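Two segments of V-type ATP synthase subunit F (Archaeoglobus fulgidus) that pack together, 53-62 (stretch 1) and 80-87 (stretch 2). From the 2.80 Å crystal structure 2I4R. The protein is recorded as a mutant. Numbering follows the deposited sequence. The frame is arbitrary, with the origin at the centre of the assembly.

Stretch 1 53-62: DVGVVIMKQE
Stretch 2 80-87: EPTFVSVG

Neighbouring parallel β-strands are joined by a simple rule: along each strand, alternate residues turn both their N-H and their C=O toward the partner, and the residues between them do not. Two segments of V-type ATP synthase subunit F illustrate it. Strand 54-60 lies beside strand 82-86, their N-to-C directions 29° apart and their axes 4.4 Å apart at closest approach. The register pairs Val 56 with Thr 82, Val 57 with Phe 83, Ile 58 with Val 84, Met 59 with Ser 85 and Lys 60 with Val 86, with CA-CA distances of 4.7 to 5.1 Å. Together the segments bury 739 Å².

Asp 53 (phi/psi -108/7; chi1 p, chi2 13°) stands out of reach. Contact begins at Val 54 (-97/134, chi1 t), whose CG1 meets Pro 81 CB at 3.6 Å. A cis peptide bond joins Glu 80 (-167/136) to this proline (-78/158), whose ring is C-gamma endo. Gly 55 departs from extended geometry at -111/-30, yet its O accepts the first rung of the ladder, from Thr 82 N at 2.8 Å.

Val 56 (-147/148, chi1 t) lies on one face of the sheet, with Thr 82 (-83/120, chi1 m), Ile 58, Val 84, Lys 60 and Val 86. Its CG1 packs 3.4 Å from Val 84 CG2, reaching beyond its registered partner, while its CA approaches Thr 82 O at 3.3 Å in a CA-H...O contact.

Val 57 (-141/122, chi1 p at 35°) shows the bonding phase of the rule: its N donates to Thr 82 O at 3.2 Å, and its O accepts from Val 84 N at 3.0 Å. One residue thus clasps both neighbours of Phe 83. On the opposite face, Val 57 CG1 sits over the Phe 83 ring, 3.4 Å from the centroid and 11° off the normal, so that a methyl C-H meets the pi cloud. The phenylalanine (-81/140) has chi1 -81° and chi2 71°.

Ile 58 (-84/140, chi1 and chi2 both m) makes no backbone hydrogen bond to stretch 2. Instead, its CD1 lies 3.8 Å from Val 84 CB and its CG2 3.6 Å from Val 86 CG2; both valines (-124/119 and -70/102) are t.

Met 59, a selenomethionine (-156/160; chi1 m, chi2 t, chi3 m), resumes the ladder. Its N donates to Val 84 O at 2.8 Å, and its O receives Val 86 N at a very short 2.5 Å. The side chain runs back to place CE 3.5 Å from Phe 83 CD2, at the ring edge, so the ring is contacted over a face by one residue and at its rim by another.

Lys 60 (-72/138; chi1 m, chi2 -103°, chi3 -105°, chi4 m) contributes little side-chain contact. Gln 61 (-64/-17; chi1 t, chi2 t) closes the ladder, its N donating to Val 86 O at 3.0 Å, and its side chain extends beside Ser 85 (-111/118, chi1 p) and Gly 87. Glu 62 (-90/28; chi1 p, chi2 t, chi3 -71°) makes no contact. Six backbone hydrogen bonds therefore fix the register, while apolar contacts form on both faces.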

# COMPACT_ATOMS: atom_id res chain seq x y z
N ASP B 53 -8.07 -14.16 10.68
CA ASP B 53 -6.62 -14.29 10.79
C ASP B 53 -5.83 -13.36 9.88
O ASP B 53 -4.60 -13.49 9.79
CB ASP B 53 -6.21 -15.73 10.48
CG ASP B 53 -6.85 -16.25 9.20
OD1 ASP B 53 -7.41 -15.43 8.43
OD2 ASP B 53 -6.81 -17.47 8.96
N VAL B 54 -6.50 -12.46 9.18
CA VAL B 54 -5.81 -11.56 8.29
C VAL B 54 -5.54 -10.24 8.97
O VAL B 54 -6.44 -9.68 9.61
CB VAL B 54 -6.61 -11.27 7.04
CG1 VAL B 54 -5.84 -10.31 6.15
CG2 VAL B 54 -6.88 -12.56 6.30
N GLY B 55 -4.32 -9.74 8.85
CA GLY B 55 -3.95 -8.49 9.47
C GLY B 55 -3.71 -7.41 8.44
O GLY B 55 -3.94 -6.23 8.70
N VAL B 56 -3.25 -7.80 7.26
CA VAL B 56 -2.97 -6.85 6.20
C VAL B 56 -3.26 -7.51 4.85
O VAL B 56 -3.11 -8.72 4.70
CB VAL B 56 -1.47 -6.42 6.21
CG1 VAL B 56 -1.22 -5.37 5.14
CG2 VAL B 56 -1.07 -5.89 7.58
N VAL B 57 -3.69 -6.71 3.88
CA VAL B 57 -3.95 -7.24 2.54
C VAL B 57 -3.49 -6.24 1.50
O VAL B 57 -3.91 -5.09 1.50
CB VAL B 57 -5.46 -7.60 2.35
CG1 VAL B 57 -6.33 -6.62 3.09
CG2 VAL B 57 -5.83 -7.62 0.85
N ILE B 58 -2.58 -6.69 0.64
CA ILE B 58 -2.03 -5.87 -0.45
C ILE B 58 -2.97 -5.93 -1.65
O ILE B 58 -3.50 -6.99 -1.98
CB ILE B 58 -0.67 -6.42 -0.95
CG1 ILE B 58 0.27 -6.71 0.22
CG2 ILE B 58 -0.05 -5.42 -1.91
CD1 ILE B 58 0.80 -5.48 0.90
N MSE B 59 -3.17 -4.80 -2.31
CA MSE B 59 -4.04 -4.77 -3.47
C MSE B 59 -3.74 -3.64 -4.44
O MSE B 59 -3.11 -2.65 -4.08
CB MSE B 59 -5.49 -4.60 -3.05
CG MSE B 59 -6.26 -5.87 -2.78
SE MSE B 59 -8.13 -5.46 -3.11
CE MSE B 59 -8.37 -4.02 -1.83
N LYS B 60 -4.21 -3.80 -5.67
CA LYS B 60 -4.04 -2.78 -6.68
C LYS B 60 -4.96 -1.64 -6.27
O LYS B 60 -6.09 -1.87 -5.84
CB LYS B 60 -4.43 -3.32 -8.05
CG LYS B 60 -3.47 -4.35 -8.60
CD LYS B 60 -2.56 -3.75 -9.68
CE LYS B 60 -2.98 -4.20 -11.07
NZ LYS B 60 -2.91 -5.69 -11.23
N GLN B 61 -4.48 -0.41 -6.38
CA GLN B 61 -5.27 0.74 -6.00
C GLN B 61 -6.49 0.84 -6.89
O GLN B 61 -7.46 1.51 -6.58
CB GLN B 61 -4.41 2.00 -6.13
CG GLN B 61 -4.84 3.16 -5.25
CD GLN B 61 -3.73 4.19 -5.08
OE1 GLN B 61 -3.27 4.79 -6.06
NE2 GLN B 61 -3.30 4.40 -3.84
N GLU B 62 -6.42 0.13 -8.01
CA GLU B 62 -7.49 0.12 -9.00
C GLU B 62 -8.52 -0.96 -8.74
O GLU B 62 -9.14 -1.45 -9.68
CB GLU B 62 -6.90 -0.08 -10.38
CG GLU B 62 -6.03 -1.32 -10.45
CD GLU B 62 -5.42 -1.55 -11.80
OE1 GLU B 62 -6.18 -1.90 -12.73
OE2 GLU B 62 -4.19 -1.37 -11.93
N GLU B 80 -9.32 -3.89 11.12
CA GLU B 80 -8.41 -4.97 10.78
C GLU B 80 -9.19 -5.79 9.75
O GLU B 80 -10.38 -6.02 9.92
CB GLU B 80 -8.10 -5.82 12.02
N PRO B 81 -8.54 -6.21 8.66
CA PRO B 81 -7.13 -5.98 8.32
C PRO B 81 -6.87 -4.59 7.76
O PRO B 81 -7.77 -3.92 7.27
CB PRO B 81 -6.87 -7.05 7.27
CG PRO B 81 -8.17 -7.02 6.51
CD PRO B 81 -9.20 -7.02 7.63
N THR B 82 -5.63 -4.16 7.85
CA THR B 82 -5.23 -2.87 7.32
C THR B 82 -4.99 -3.09 5.83
O THR B 82 -4.16 -3.90 5.44
CB THR B 82 -3.91 -2.39 7.96
OG1 THR B 82 -4.12 -2.18 9.36
CG2 THR B 82 -3.42 -1.11 7.31
N PHE B 83 -5.74 -2.38 4.99
CA PHE B 83 -5.55 -2.51 3.56
C PHE B 83 -4.38 -1.67 3.09
O PHE B 83 -4.17 -0.56 3.58
CB PHE B 83 -6.82 -2.12 2.80
CG PHE B 83 -7.85 -3.21 2.77
CD1 PHE B 83 -8.55 -3.55 3.92
CD2 PHE B 83 -8.05 -3.95 1.61
CE1 PHE B 83 -9.45 -4.63 3.93
CE2 PHE B 83 -8.94 -5.03 1.60
CZ PHE B 83 -9.64 -5.37 2.77
N VAL B 84 -3.60 -2.23 2.17
CA VAL B 84 -2.44 -1.56 1.61
C VAL B 84 -2.69 -1.56 0.10
O VAL B 84 -2.83 -2.61 -0.52
CB VAL B 84 -1.15 -2.36 1.95
CG1 VAL B 84 0.08 -1.68 1.39
CG2 VAL B 84 -1.02 -2.49 3.44
N SER B 85 -2.77 -0.37 -0.51
CA SER B 85 -3.06 -0.31 -1.94
C SER B 85 -1.92 0.15 -2.82
O SER B 85 -1.44 1.28 -2.70
CB SER B 85 -4.28 0.57 -2.19
OG SER B 85 -3.95 1.93 -1.96
N VAL B 86 -1.51 -0.74 -3.71
CA VAL B 86 -0.43 -0.48 -4.64
C VAL B 86 -0.87 0.54 -5.68
O VAL B 86 -1.59 0.21 -6.62
CB VAL B 86 0.02 -1.79 -5.34
CG1 VAL B 86 1.14 -1.50 -6.31
CG2 VAL B 86 0.48 -2.80 -4.31
N GLY B 87 -0.43 1.78 -5.48
CA GLY B 87 -0.75 2.89 -6.36
C GLY B 87 -0.82 2.57 -7.85
O GLY B 87 -1.69 3.17 -8.53